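Local coordinates for protein beta-d-glucoside glucohydrolase (Hypocrea jecorina, PDB 3ZZ1) that probably hydrolyses terminal, non-reducing beta-D-glucosyl residues with release of beta-D-glucose, as a secreted family 3 glycoside hydrolase of cellulose degradation, at residues 133-138 with 185-190; 163-168 with 542-547; 451-456 with 480-485; 626-631 with 659-664; 635-640 with 669-674. All coordinates share one frame; numbering follows the deposited sequence.

Contact 1: 133-138 with 185-190; sequences DPYLTG and YTWPFA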
# COMPACT_ATOMS: atom_id res chain seq x y z
N ASP A 133 3.26 -6.24 -6.18
CA ASP A 133 2.71 -7.57 -6.40
C ASP A 133 1.22 -7.62 -6.05
O ASP A 133 0.84 -7.26 -4.94
CB ASP A 133 3.49 -8.62 -5.60
CG ASP A 133 2.94 -10.02 -5.76
OD1 ASP A 133 3.24 -10.69 -6.77
OD2 ASP A 133 2.18 -10.45 -4.87
N PRO A 134 0.38 -8.07 -7.00
CA PRO A 134 -1.06 -8.09 -6.80
C PRO A 134 -1.48 -9.07 -5.69
O PRO A 134 -2.41 -8.77 -4.95
CB PRO A 134 -1.60 -8.55 -8.16
CG PRO A 134 -0.50 -9.34 -8.75
CD PRO A 134 0.77 -8.71 -8.27
N TYR A 135 -0.79 -10.20 -5.58
CA TYR A 135 -1.08 -11.17 -4.52
C TYR A 135 -0.82 -10.57 -3.13
O TYR A 135 -1.73 -10.53 -2.30
CB TYR A 135 -0.32 -12.49 -4.70
CG TYR A 135 -0.56 -13.47 -3.57
CD1 TYR A 135 0.22 -13.44 -2.41
CD2 TYR A 135 -1.60 -14.40 -3.65
CE1 TYR A 135 -0.02 -14.33 -1.36
CE2 TYR A 135 -1.84 -15.30 -2.61
CZ TYR A 135 -1.05 -15.26 -1.47
OH TYR A 135 -1.30 -16.14 -0.44
N LEU A 136 0.40 -10.09 -2.91
CA LEU A 136 0.78 -9.47 -1.63
C LEU A 136 -0.10 -8.26 -1.30
O LEU A 136 -0.62 -8.17 -0.20
CB LEU A 136 2.26 -9.05 -1.63
CG LEU A 136 2.78 -8.14 -0.50
CD1 LEU A 136 2.58 -8.77 0.88
CD2 LEU A 136 4.25 -7.76 -0.70
N THR A 137 -0.25 -7.35 -2.26
CA THR A 137 -1.10 -6.17 -2.09
C THR A 137 -2.53 -6.59 -1.77
O THR A 137 -3.17 -6.01 -0.89
CB THR A 137 -1.05 -5.28 -3.34
OG1 THR A 137 0.27 -4.75 -3.48
CG2 THR A 137 -2.04 -4.11 -3.25
N GLY A 138 -3.02 -7.62 -2.46
CA GLY A 138 -4.34 -8.19 -2.20
C GLY A 138 -4.47 -8.71 -0.78
O GLY A 138 -5.41 -8.37 -0.07
N TYR A 185 -4.20 -5.59 -12.20
CA TYR A 185 -4.63 -4.38 -11.50
C TYR A 185 -5.91 -4.52 -10.67
O TYR A 185 -5.97 -3.98 -9.57
CB TYR A 185 -4.68 -3.19 -12.47
CG TYR A 185 -3.31 -2.92 -13.05
CD1 TYR A 185 -2.34 -2.27 -12.30
CD2 TYR A 185 -2.98 -3.36 -14.33
CE1 TYR A 185 -1.07 -2.04 -12.82
CE2 TYR A 185 -1.71 -3.14 -14.86
CZ TYR A 185 -0.76 -2.48 -14.09
OH TYR A 185 0.50 -2.25 -14.59
N THR A 186 -6.90 -5.24 -11.18
CA THR A 186 -8.16 -5.42 -10.46
C THR A 186 -8.01 -6.43 -9.32
O THR A 186 -8.68 -6.31 -8.30
CB THR A 186 -9.32 -5.84 -11.40
OG1 THR A 186 -9.42 -4.90 -12.48
CG2 THR A 186 -10.65 -5.84 -10.65
N TRP A 187 -7.11 -7.40 -9.50
CA TRP A 187 -6.85 -8.46 -8.52
C TRP A 187 -6.92 -8.01 -7.04
O TRP A 187 -7.67 -8.61 -6.26
CB TRP A 187 -5.52 -9.16 -8.82
CG TRP A 187 -5.13 -10.25 -7.84
CD1 TRP A 187 -4.76 -10.08 -6.53
CD2 TRP A 187 -5.06 -11.66 -8.10
NE1 TRP A 187 -4.47 -11.30 -5.96
CE2 TRP A 187 -4.65 -12.28 -6.89
CE3 TRP A 187 -5.30 -12.45 -9.22
CZ2 TRP A 187 -4.48 -13.67 -6.79
CZ3 TRP A 187 -5.13 -13.83 -9.12
CH2 TRP A 187 -4.72 -14.42 -7.91
N PRO A 188 -6.14 -6.98 -6.65
CA PRO A 188 -6.15 -6.59 -5.23
C PRO A 188 -7.45 -5.93 -4.76
O PRO A 188 -7.74 -5.94 -3.56
CB PRO A 188 -4.99 -5.59 -5.13
CG PRO A 188 -4.79 -5.09 -6.51
CD PRO A 188 -5.09 -6.26 -7.39
N PHE A 189 -8.22 -5.37 -5.69
CA PHE A 189 -9.54 -4.82 -5.36
C PHE A 189 -10.53 -5.94 -5.07
O PHE A 189 -11.44 -5.77 -4.25
CB PHE A 189 -10.04 -3.90 -6.47
CG PHE A 189 -9.34 -2.57 -6.51
CD1 PHE A 189 -9.80 -1.50 -5.75
CD2 PHE A 189 -8.20 -2.39 -7.31
CE1 PHE A 189 -9.15 -0.27 -5.79
CE2 PHE A 189 -7.55 -1.17 -7.34
CZ PHE A 189 -8.02 -0.10 -6.58
N ALA A 190 -10.35 -7.09 -5.72
CA ALA A 190 -11.15 -8.28 -5.42
C ALA A 190 -10.93 -8.77 -3.99
O ALA A 190 -11.88 -9.12 -3.29
CB ALA A 190 -10.89 -9.39 -6.42
O HOH W 1 -4.15 -11.76 -3.05

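Contact 2: 163-168 with 542-547; sequences NEQELN and RIVSGG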
# COMPACT_ATOMS: atom_id res chain seq x y z
N ASN A 163 -4.48 4.23 -12.00
CA ASN A 163 -3.86 5.52 -11.70
C ASN A 163 -2.38 5.32 -11.36
O ASN A 163 -1.95 5.58 -10.23
CB ASN A 163 -4.63 6.16 -10.53
CG ASN A 163 -4.17 7.58 -10.19
OD1 ASN A 163 -4.58 8.13 -9.16
ND2 ASN A 163 -3.32 8.18 -11.03
N GLU A 164 -1.62 4.86 -12.34
CA GLU A 164 -0.24 4.39 -12.14
C GLU A 164 0.85 5.47 -12.21
O GLU A 164 2.04 5.16 -12.05
CB GLU A 164 0.08 3.24 -13.10
CG GLU A 164 -0.72 1.96 -12.84
CD GLU A 164 -0.39 1.29 -11.51
OE1 GLU A 164 0.79 1.28 -11.11
OE2 GLU A 164 -1.32 0.78 -10.86
N GLN A 165 0.44 6.71 -12.46
CA GLN A 165 1.35 7.86 -12.42
C GLN A 165 0.61 9.12 -12.00
O GLN A 165 -0.60 9.24 -12.19
CB GLN A 165 2.03 8.08 -13.79
CG GLN A 165 1.10 8.64 -14.86
CD GLN A 165 1.77 8.82 -16.19
OE1 GLN A 165 2.36 7.88 -16.72
NE2 GLN A 165 1.69 10.03 -16.74
N GLU A 166 1.35 10.07 -11.44
CA GLU A 166 0.74 11.34 -11.02
C GLU A 166 0.63 12.34 -12.15
O GLU A 166 -0.33 13.11 -12.20
CB GLU A 166 1.49 11.94 -9.82
CG GLU A 166 1.19 11.22 -8.50
CD GLU A 166 -0.30 11.12 -8.22
OE1 GLU A 166 -0.90 12.16 -7.85
OE2 GLU A 166 -0.87 10.01 -8.36
N LEU A 167 1.61 12.33 -13.06
CA LEU A 167 1.65 13.27 -14.18
C LEU A 167 0.43 13.10 -15.08
O LEU A 167 0.17 12.00 -15.58
CB LEU A 167 2.94 13.11 -15.00
CG LEU A 167 3.04 13.92 -16.30
CD1 LEU A 167 3.07 15.43 -16.04
CD2 LEU A 167 4.26 13.49 -17.12
N ASN A 168 -0.30 14.20 -15.27
CA ASN A 168 -1.53 14.22 -16.06
C ASN A 168 -2.60 13.21 -15.62
O ASN A 168 -3.44 12.80 -16.43
CB ASN A 168 -1.22 14.06 -17.56
CG ASN A 168 -0.28 15.13 -18.08
OD1 ASN A 168 0.70 14.83 -18.76
ND2 ASN A 168 -0.58 16.38 -17.77
N ARG A 542 7.83 3.79 -17.94
CA ARG A 542 8.24 5.16 -17.61
C ARG A 542 7.01 5.99 -17.33
O ARG A 542 5.90 5.62 -17.74
CB ARG A 542 9.00 5.80 -18.78
CG ARG A 542 10.18 5.02 -19.34
CD ARG A 542 11.42 5.13 -18.47
NE ARG A 542 12.59 4.56 -19.13
CZ ARG A 542 12.95 3.28 -19.06
NH1 ARG A 542 12.23 2.42 -18.35
NH2 ARG A 542 14.03 2.85 -19.69
N ILE A 543 7.19 7.11 -16.64
CA ILE A 543 6.14 8.12 -16.52
C ILE A 543 5.82 8.67 -17.92
O ILE A 543 6.69 9.22 -18.59
CB ILE A 543 6.55 9.28 -15.56
CG1 ILE A 543 6.88 8.77 -14.14
CG2 ILE A 543 5.49 10.38 -15.53
CD1 ILE A 543 5.76 8.00 -13.44
N VAL A 544 4.58 8.48 -18.36
CA VAL A 544 4.16 8.86 -19.72
C VAL A 544 3.81 10.35 -19.81
O VAL A 544 3.07 10.87 -18.97
CB VAL A 544 2.97 7.98 -20.20
CG1 VAL A 544 2.56 8.35 -21.62
CG2 VAL A 544 3.33 6.50 -20.12
N SER A 545 4.35 11.02 -20.83
CA SER A 545 4.10 12.45 -21.05
C SER A 545 2.92 12.73 -21.98
O SER A 545 2.37 13.84 -21.98
CB SER A 545 5.36 13.13 -21.60
OG SER A 545 5.69 12.63 -22.88
N GLY A 546 2.52 11.73 -22.77
CA GLY A 546 1.41 11.88 -23.71
C GLY A 546 0.04 11.62 -23.12
O GLY A 546 -0.10 11.38 -21.91
N GLY A 547 -0.98 11.66 -23.97
CA GLY A 547 -2.36 11.45 -23.54
C GLY A 547 -2.75 10.00 -23.28
O GLY A 547 -3.84 9.73 -22.76
O HOH W 2 2.70 16.39 -20.16

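Contact 3: 451-456 with 480-485; sequences GDRNNL and VHSVGA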
# COMPACT_ATOMS: atom_id res chain seq x y z
N GLY A 451 5.59 15.28 -8.35
CA GLY A 451 4.77 14.26 -7.71
C GLY A 451 5.48 12.95 -7.90
O GLY A 451 6.02 12.38 -6.95
N ASP A 452 5.47 12.47 -9.15
CA ASP A 452 6.37 11.41 -9.58
C ASP A 452 7.81 11.94 -9.45
O ASP A 452 8.03 13.15 -9.48
CB ASP A 452 6.10 11.01 -11.03
CG ASP A 452 4.62 10.74 -11.31
OD1 ASP A 452 4.02 9.84 -10.67
OD2 ASP A 452 4.06 11.41 -12.19
N ARG A 453 8.77 11.02 -9.31
CA ARG A 453 10.18 11.39 -9.26
C ARG A 453 10.75 11.62 -10.66
O ARG A 453 10.37 10.92 -11.61
CB ARG A 453 11.01 10.32 -8.53
CG ARG A 453 10.64 10.12 -7.06
CD ARG A 453 11.57 9.14 -6.36
NE ARG A 453 11.18 7.74 -6.57
CZ ARG A 453 12.01 6.70 -6.43
NH1 ARG A 453 13.28 6.89 -6.08
NH2 ARG A 453 11.56 5.47 -6.65
N ASN A 454 11.64 12.59 -10.77
CA ASN A 454 12.38 12.86 -12.01
C ASN A 454 13.40 11.77 -12.32
O ASN A 454 13.67 11.47 -13.49
CB ASN A 454 13.08 14.21 -11.92
CG ASN A 454 12.11 15.38 -11.93
OD1 ASN A 454 11.04 15.30 -12.52
ND2 ASN A 454 12.50 16.47 -11.28
N ASN A 455 13.97 11.18 -11.28
CA ASN A 455 14.98 10.14 -11.45
C ASN A 455 15.03 9.21 -10.25
O ASN A 455 14.31 9.42 -9.27
CB ASN A 455 16.36 10.77 -11.69
CG ASN A 455 16.76 11.73 -10.60
OD1 ASN A 455 16.85 11.35 -9.43
ND2 ASN A 455 17.02 12.98 -10.97
N LEU A 456 15.88 8.19 -10.34
CA LEU A 456 16.01 7.21 -9.28
C LEU A 456 17.31 7.42 -8.47
O LEU A 456 17.86 6.48 -7.89
CB LEU A 456 15.90 5.79 -9.84
CG LEU A 456 14.61 5.44 -10.59
CD1 LEU A 456 14.70 4.06 -11.23
CD2 LEU A 456 13.37 5.53 -9.71
N VAL A 480 19.17 4.41 4.11
CA VAL A 480 18.31 5.02 3.11
C VAL A 480 16.86 5.05 3.58
O VAL A 480 16.31 4.01 3.96
CB VAL A 480 18.38 4.24 1.78
CG1 VAL A 480 17.58 4.95 0.69
CG2 VAL A 480 19.83 4.04 1.33
N HIS A 481 16.26 6.23 3.55
CA HIS A 481 14.82 6.37 3.75
C HIS A 481 14.20 6.84 2.45
O HIS A 481 14.53 7.91 1.95
CB HIS A 481 14.50 7.33 4.90
CG HIS A 481 14.89 6.80 6.25
ND1 HIS A 481 16.09 7.12 6.86
CD2 HIS A 481 14.25 5.97 7.11
CE1 HIS A 481 16.16 6.51 8.03
NE2 HIS A 481 15.06 5.81 8.21
N SER A 482 13.29 6.04 1.89
CA SER A 482 12.84 6.28 0.52
C SER A 482 11.44 5.77 0.21
O SER A 482 11.02 4.71 0.68
CB SER A 482 13.83 5.65 -0.46
OG SER A 482 13.51 6.00 -1.79
N VAL A 483 10.74 6.55 -0.62
CA VAL A 483 9.43 6.23 -1.17
C VAL A 483 9.45 5.09 -2.19
O VAL A 483 8.40 4.61 -2.61
CB VAL A 483 8.80 7.46 -1.86
CG1 VAL A 483 8.37 8.49 -0.82
CG2 VAL A 483 9.77 8.06 -2.87
N GLY A 484 10.65 4.69 -2.62
CA GLY A 484 10.79 3.66 -3.64
C GLY A 484 12.23 3.41 -4.05
O GLY A 484 13.16 4.00 -3.48
N ALA A 485 12.41 2.54 -5.04
CA ALA A 485 13.72 2.13 -5.53
C ALA A 485 14.63 3.30 -5.89
O ALA A 485 14.20 4.29 -6.48
CB ALA A 485 13.59 1.20 -6.72

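Contact 4: 626-631 with 659-664; sequences QVTGAE and LTPGQS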
# COMPACT_ATOMS: atom_id res chain seq x y z
N GLN A 626 23.72 -18.08 14.07
CA GLN A 626 24.19 -17.82 15.43
C GLN A 626 23.22 -17.06 16.32
O GLN A 626 23.30 -17.18 17.54
CB GLN A 626 25.51 -17.04 15.39
CG GLN A 626 26.55 -17.58 14.44
CD GLN A 626 27.67 -16.59 14.22
OE1 GLN A 626 27.72 -15.92 13.19
NE2 GLN A 626 28.57 -16.48 15.20
N VAL A 627 22.33 -16.27 15.72
CA VAL A 627 21.44 -15.41 16.50
C VAL A 627 19.97 -15.59 16.12
O VAL A 627 19.66 -16.19 15.09
CB VAL A 627 21.82 -13.89 16.39
CG1 VAL A 627 23.21 -13.63 16.96
CG2 VAL A 627 21.71 -13.40 14.95
N THR A 628 19.08 -15.06 16.95
CA THR A 628 17.64 -15.10 16.71
C THR A 628 17.30 -14.21 15.52
O THR A 628 17.87 -13.13 15.34
CB THR A 628 16.87 -14.66 17.99
OG1 THR A 628 17.16 -15.59 19.04
CG2 THR A 628 15.36 -14.62 17.76
N GLY A 629 16.38 -14.68 14.68
CA GLY A 629 15.93 -13.90 13.53
C GLY A 629 14.63 -14.42 12.95
O GLY A 629 14.30 -15.60 13.11
N ALA A 630 13.90 -13.53 12.29
CA ALA A 630 12.67 -13.91 11.61
C ALA A 630 12.92 -14.06 10.12
O ALA A 630 13.61 -13.23 9.51
CB ALA A 630 11.57 -12.88 11.88
N GLU A 631 12.37 -15.12 9.53
CA GLU A 631 12.51 -15.37 8.10
C GLU A 631 11.18 -15.24 7.36
O GLU A 631 10.15 -15.73 7.83
CB GLU A 631 13.12 -16.75 7.84
CG GLU A 631 13.09 -17.23 6.38
CD GLU A 631 14.02 -16.45 5.45
OE1 GLU A 631 14.40 -15.30 5.76
OE2 GLU A 631 14.38 -16.99 4.38
N LEU A 659 12.61 -17.35 14.61
CA LEU A 659 13.31 -18.54 15.04
C LEU A 659 14.58 -18.18 15.82
O LEU A 659 15.41 -17.42 15.33
CB LEU A 659 13.65 -19.44 13.85
CG LEU A 659 12.54 -19.94 12.91
CD1 LEU A 659 13.14 -20.26 11.55
CD2 LEU A 659 11.80 -21.16 13.47
N THR A 660 14.71 -18.73 17.02
CA THR A 660 15.97 -18.69 17.76
C THR A 660 16.94 -19.71 17.13
O THR A 660 16.51 -20.55 16.33
CB THR A 660 15.75 -18.98 19.26
OG1 THR A 660 15.11 -20.25 19.43
CG2 THR A 660 14.89 -17.88 19.90
N PRO A 661 18.25 -19.63 17.45
CA PRO A 661 19.16 -20.64 16.89
C PRO A 661 18.73 -22.09 17.18
O PRO A 661 18.41 -22.43 18.31
CB PRO A 661 20.49 -20.31 17.59
CG PRO A 661 20.41 -18.83 17.80
CD PRO A 661 18.98 -18.57 18.17
N GLY A 662 18.72 -22.91 16.13
CA GLY A 662 18.34 -24.32 16.26
C GLY A 662 16.83 -24.58 16.29
O GLY A 662 16.40 -25.73 16.34
N GLN A 663 16.04 -23.51 16.27
CA GLN A 663 14.59 -23.63 16.24
C GLN A 663 14.12 -23.95 14.83
O GLN A 663 14.63 -23.40 13.86
CB GLN A 663 13.91 -22.35 16.74
CG GLN A 663 12.40 -22.51 17.01
CD GLN A 663 11.72 -21.21 17.46
OE1 GLN A 663 12.38 -20.24 17.83
NE2 GLN A 663 10.39 -21.20 17.41
N SER A 664 13.15 -24.85 14.73
CA SER A 664 12.51 -25.19 13.47
C SER A 664 11.03 -24.80 13.52
O SER A 664 10.40 -24.85 14.59
CB SER A 664 12.66 -26.68 13.19
OG SER A 664 12.23 -27.00 11.89

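Contact 5: 635-640 with 669-674; sequences LYITYP and FNIRRR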
# COMPACT_ATOMS: atom_id res chain seq x y z
N LEU A 635 6.31 -18.32 -1.51
CA LEU A 635 5.89 -19.30 -2.51
C LEU A 635 5.71 -18.61 -3.85
O LEU A 635 5.00 -17.60 -3.95
CB LEU A 635 4.59 -20.00 -2.08
CG LEU A 635 3.80 -20.81 -3.12
CD1 LEU A 635 4.57 -22.04 -3.56
CD2 LEU A 635 2.45 -21.22 -2.58
N TYR A 636 6.35 -19.15 -4.88
CA TYR A 636 6.17 -18.68 -6.25
C TYR A 636 5.65 -19.81 -7.13
O TYR A 636 6.17 -20.94 -7.08
CB TYR A 636 7.48 -18.09 -6.81
CG TYR A 636 7.90 -16.81 -6.11
CD1 TYR A 636 7.46 -15.56 -6.56
CD2 TYR A 636 8.73 -16.85 -4.98
CE1 TYR A 636 7.84 -14.39 -5.91
CE2 TYR A 636 9.11 -15.69 -4.33
CZ TYR A 636 8.67 -14.46 -4.79
OH TYR A 636 9.05 -13.30 -4.14
N ILE A 637 4.62 -19.51 -7.90
CA ILE A 637 4.01 -20.51 -8.77
C ILE A 637 4.28 -20.19 -10.25
O ILE A 637 4.21 -19.04 -10.68
CB ILE A 637 2.50 -20.70 -8.47
CG1 ILE A 637 2.30 -21.14 -7.01
CG2 ILE A 637 1.87 -21.74 -9.41
CD1 ILE A 637 0.85 -21.48 -6.63
N THR A 638 4.66 -21.23 -10.99
CA THR A 638 4.81 -21.19 -12.44
C THR A 638 3.64 -21.98 -13.03
O THR A 638 3.45 -23.15 -12.70
CB THR A 638 6.16 -21.81 -12.87
OG1 THR A 638 7.23 -21.03 -12.33
CG2 THR A 638 6.30 -21.87 -14.40
N TYR A 639 2.84 -21.33 -13.88
CA TYR A 639 1.68 -21.98 -14.49
C TYR A 639 2.13 -22.95 -15.58
O TYR A 639 3.23 -22.80 -16.10
CB TYR A 639 0.73 -20.92 -15.06
CG TYR A 639 -0.17 -20.23 -14.04
CD1 TYR A 639 0.30 -19.89 -12.76
CD2 TYR A 639 -1.48 -19.90 -14.35
CE1 TYR A 639 -0.52 -19.26 -11.83
CE2 TYR A 639 -2.31 -19.26 -13.43
CZ TYR A 639 -1.82 -18.95 -12.17
OH TYR A 639 -2.63 -18.33 -11.25
N PRO A 640 1.30 -23.96 -15.92
CA PRO A 640 1.66 -24.82 -17.04
C PRO A 640 2.00 -24.00 -18.29
O PRO A 640 1.41 -22.93 -18.50
CB PRO A 640 0.39 -25.64 -17.28
CG PRO A 640 -0.30 -25.67 -15.96
CD PRO A 640 0.02 -24.36 -15.30
N PHE A 669 1.50 -22.42 3.25
CA PHE A 669 0.91 -21.58 2.23
C PHE A 669 -0.40 -22.18 1.75
O PHE A 669 -0.42 -23.23 1.10
CB PHE A 669 1.87 -21.38 1.04
CG PHE A 669 3.28 -21.06 1.45
CD1 PHE A 669 3.61 -19.79 1.90
CD2 PHE A 669 4.27 -22.03 1.38
CE1 PHE A 669 4.93 -19.49 2.28
CE2 PHE A 669 5.58 -21.74 1.76
CZ PHE A 669 5.91 -20.47 2.21
N ASN A 670 -1.50 -21.52 2.08
CA ASN A 670 -2.82 -21.93 1.62
C ASN A 670 -3.13 -21.34 0.25
O ASN A 670 -3.05 -20.12 0.05
CB ASN A 670 -3.90 -21.54 2.64
CG ASN A 670 -3.75 -22.30 3.94
OD1 ASN A 670 -3.43 -23.48 3.95
ND2 ASN A 670 -3.98 -21.61 5.06
N ILE A 671 -3.47 -22.21 -0.69
CA ILE A 671 -3.69 -21.82 -2.07
C ILE A 671 -5.17 -21.79 -2.43
O ILE A 671 -5.84 -22.83 -2.41
CB ILE A 671 -2.90 -22.73 -3.04
CG1 ILE A 671 -1.39 -22.61 -2.76
CG2 ILE A 671 -3.22 -22.38 -4.49
CD1 ILE A 671 -0.53 -23.52 -3.61
N ARG A 672 -5.67 -20.60 -2.73
CA ARG A 672 -7.05 -20.40 -3.15
C ARG A 672 -7.17 -20.78 -4.62
O ARG A 672 -6.17 -20.80 -5.34
CB ARG A 672 -7.48 -18.95 -2.95
CG ARG A 672 -7.27 -18.41 -1.53
CD ARG A 672 -7.35 -16.89 -1.47
NE ARG A 672 -6.36 -16.25 -2.34
CZ ARG A 672 -6.07 -14.95 -2.35
NH1 ARG A 672 -6.68 -14.11 -1.53
NH2 ARG A 672 -5.16 -14.49 -3.20
N ARG A 673 -8.39 -21.06 -5.07
CA ARG A 673 -8.60 -21.39 -6.47
C ARG A 673 -8.05 -20.32 -7.42
O ARG A 673 -7.42 -20.65 -8.44
CB ARG A 673 -10.08 -21.65 -6.78
CG ARG A 673 -10.26 -22.09 -8.23
CD ARG A 673 -11.70 -22.33 -8.62
NE ARG A 673 -11.76 -22.81 -10.00
CZ ARG A 673 -11.53 -24.07 -10.36
NH1 ARG A 673 -11.25 -24.99 -9.44
NH2 ARG A 673 -11.58 -24.41 -11.64
N ARG A 674 -8.26 -19.05 -7.08
CA ARG A 674 -7.78 -17.93 -7.91
C ARG A 674 -6.25 -17.87 -8.01
O ARG A 674 -5.72 -17.35 -8.99
CB ARG A 674 -8.37 -16.60 -7.42
CG ARG A 674 -7.81 -16.09 -6.10
CD ARG A 674 -8.69 -15.01 -5.49
NE ARG A 674 -8.67 -13.76 -6.25
CZ ARG A 674 -7.98 -12.67 -5.91
NH1 ARG A 674 -7.24 -12.64 -4.81
NH2 ARG A 674 -8.05 -11.59 -6.68

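Contact 1: 133-138 with 185-190
W187 and P188 of helix 178-194 pack against P134, Y135, T137 and G138 at the start of helix 134-150, a pair of neighbouring helices in the TIM-barrel-like N-terminal domain of this family 3 glycosidase. The short axes run nearly parallel, 23° apart, and approach to 8.1 Å.

Apolar packing carries most of the contact. With CG anti to the backbone N (chi1 178°), the indole of W187 extends to the first turn of the other helix, where its CD1 lies 3.9 Å from P134 CB. The six-membered side of the same indole comes to the edge of the Y135 ring, near the plane of that ring, with CZ2 4.3 Å from Y135 CD2. T137 CG2 meets P188 CB at 3.8 Å. Beside it the backbones themselves close up at G138, which has no side chain, its CA lying 3.9 Å from P188 CA.

Among polar groups, D133 caps the helix: its OD2 accepts from L136 N in a nearly straight bond (174°). R674 of the Fibronectin type III-like domain makes a cation-pi contact with W187 and donates to W187 O. No direct hydrogen bond joins the two segments, but one water does, donating to Y135 O at 2.8 Å while accepting from W187 NE1 at 3.0 Å in the indole plane.

Contact 2: 163-168 with 542-547
The side-chain amide of Q165 pairs with both backbone polar groups of V544, a two-bond clasp between loops of the N-terminal and C-terminal family 3 domains. OE1 accepts from V544 N at 2.8 Å, with that donor tilted 27° from the amide carbonyl plane. NE2 gives one hydrogen to V544 O at 2.8 Å, in the carbonyl plane on a lone pair, and the other to L167 O at 2.7 Å in its own loop. Both acceptors lie close to the amide plane, so three bonds fix the rotation of the group. Q165 CG sits between the backbone N and the carbonyl carbon (chi1 72°), and the chain then runs extended to V544.

Around this clasp the packing is apolar: I543 CD1 touches Q165 CB, and I543 CG2 meets L167 CD2 at 3.7 Å. D452 also holds the loop of Q165. Toward the partly exposed end, a water donates to N168 OD1 at 2.9 Å and to S545 O at 3.2 Å.

Contact 3: 451-456 with 480-485
R453 stands on an irregular loop facing the loop that follows strand 476-482, and the backbones stay apart, the nearest CA pair being L456 and A485 at 6.7 Å. The arginine spans the gap. Its chain bends at chi3 (-83°), which brings the guanidinium end-on to A485 O: NH1 donates at 2.8 Å and NH2 at 2.9 Å, both to this one oxygen. The acceptor lies close to the guanidinium plane, and the N-H...O angles of 145° and 139° reflect the sharing.

Strand 476-482 belongs to the mixed, mainly parallel sheet of the C-terminal domain, and the contact lies at its C-terminal end; the R453 loop follows the neighbouring strand 430-437. NH2 has a second acceptor in P121 O, a link to the N-terminal domain.

V483 CG2 and G484 N lie over one face of the guanidinium and L456 CD2 over the opposite face, the latter two displaced toward the edge of the group. Within the loop after the strand, S482 OG donates to G484 O at 2.6 Å, in the carbonyl plane on a lone pair.

Contact 4: 626-631 with 659-664
L659 O, facing segment 626-631, accepts from G629 N at 3.0 Å and also from N623 ND2 on strand 613-623. The return bond, L659 N to G629 O at 2.9 Å, makes G629 and L659 an antiparallel hydrogen-bonded pair. T628 CA adds a CA-H...O contact to the same L659 oxygen.

Beyond this pair the contact passes from ladder to side chains. T628 and T660 lie side by side and point the same way, with T628 OG1 3.3 Å from T660 CG2. The P661 ring lies against oxygens of the other segment: CG is 3.3 Å from Q626 O, and CD packs on T628 OG1.

Within segment 659-664 the turn is locked by Q663. Its OE1 accepts from T660 N at 2.9 Å and from T660 OG1 at 3.2 Å, the two donors arriving from opposite faces of the amide plane. T660 OG1 lies between the backbone N and the carbonyl carbon (chi1 57°), which places it next to that N, so that both can reach Q663 OE1. Q663 N closes the turn on T660 O, and G662 takes the positive phi of its third position. This is a type II beta turn that joins strand 650-659 of one sheet to strand 664-672 of the other in the Fibronectin type III-like beta sandwich.

Contact 5: 635-640 with 669-674
L635 begins the contact with its CB over one face of the F669 ring, a CH-pi contact 4.0 Å from the ring centroid and 13° off the normal. CG is anti to the backbone N (chi1 166°), which carries the isobutyl end beyond the ring and toward the other strand. There CD2 touches F669 CB at 3.7 Å and I671 CD1 at 3.9 Å; the leucine and F669 side chains run antiparallel alongside one another, while I671 is met nearly perpendicularly.

Two residues on, I637 points to the same side. Its CD1 meets I671 CD1 at 3.9 Å, tip to tip, so I671 CD1 is shared between L635 and I637. No hydrogen bond links the segments: the association is by side-chain packing between sheets. The short strand axes lie 9.8 Å apart with their directions 37° from parallel, the separation and twist of two facing layers in a beta sandwich.

Past the end of the strand, Y639 turns its ring end toward segment 669-674, with OH 4.0 Å from R674 O; that hydroxyl is hydrogen-bonded to S677 O and to R652 NH2.

Strand 629-638 lies in the four-stranded antiparallel sheet between strands 650-659 and 691-698, while strand 664-672 is an outer strand of the three-stranded sheet. I695 and V697 of strand 691-698 also pack on L635, and V617 of strand 613-623 lies against I671.

Overall arrangement
Contacts 4 and 5 both use strand 629-638 of the Fibronectin type III-like domain, one at its start and the other at its end, with centres 27 Å apart. Contact 5 reaches the N-terminal domain at contact 1, 14 Å away between centres: R674 NH2 lies 3.0 Å from W187 O, a probable hydrogen bond, and R672 packs on Y135. Contact 1 in turn meets contact 2, Y185 CE1 lying 3.4 Å from E164 OE2. Contacts 2 and 3 are joined through D452, whose OD1 takes E166 N and OD2 takes L167 N, both at 2.8 Å. A touching chain 5-1-2-3 thus spans all three domains, whereas contact 4 stays about 12 Å from contact 1 between nearest atoms.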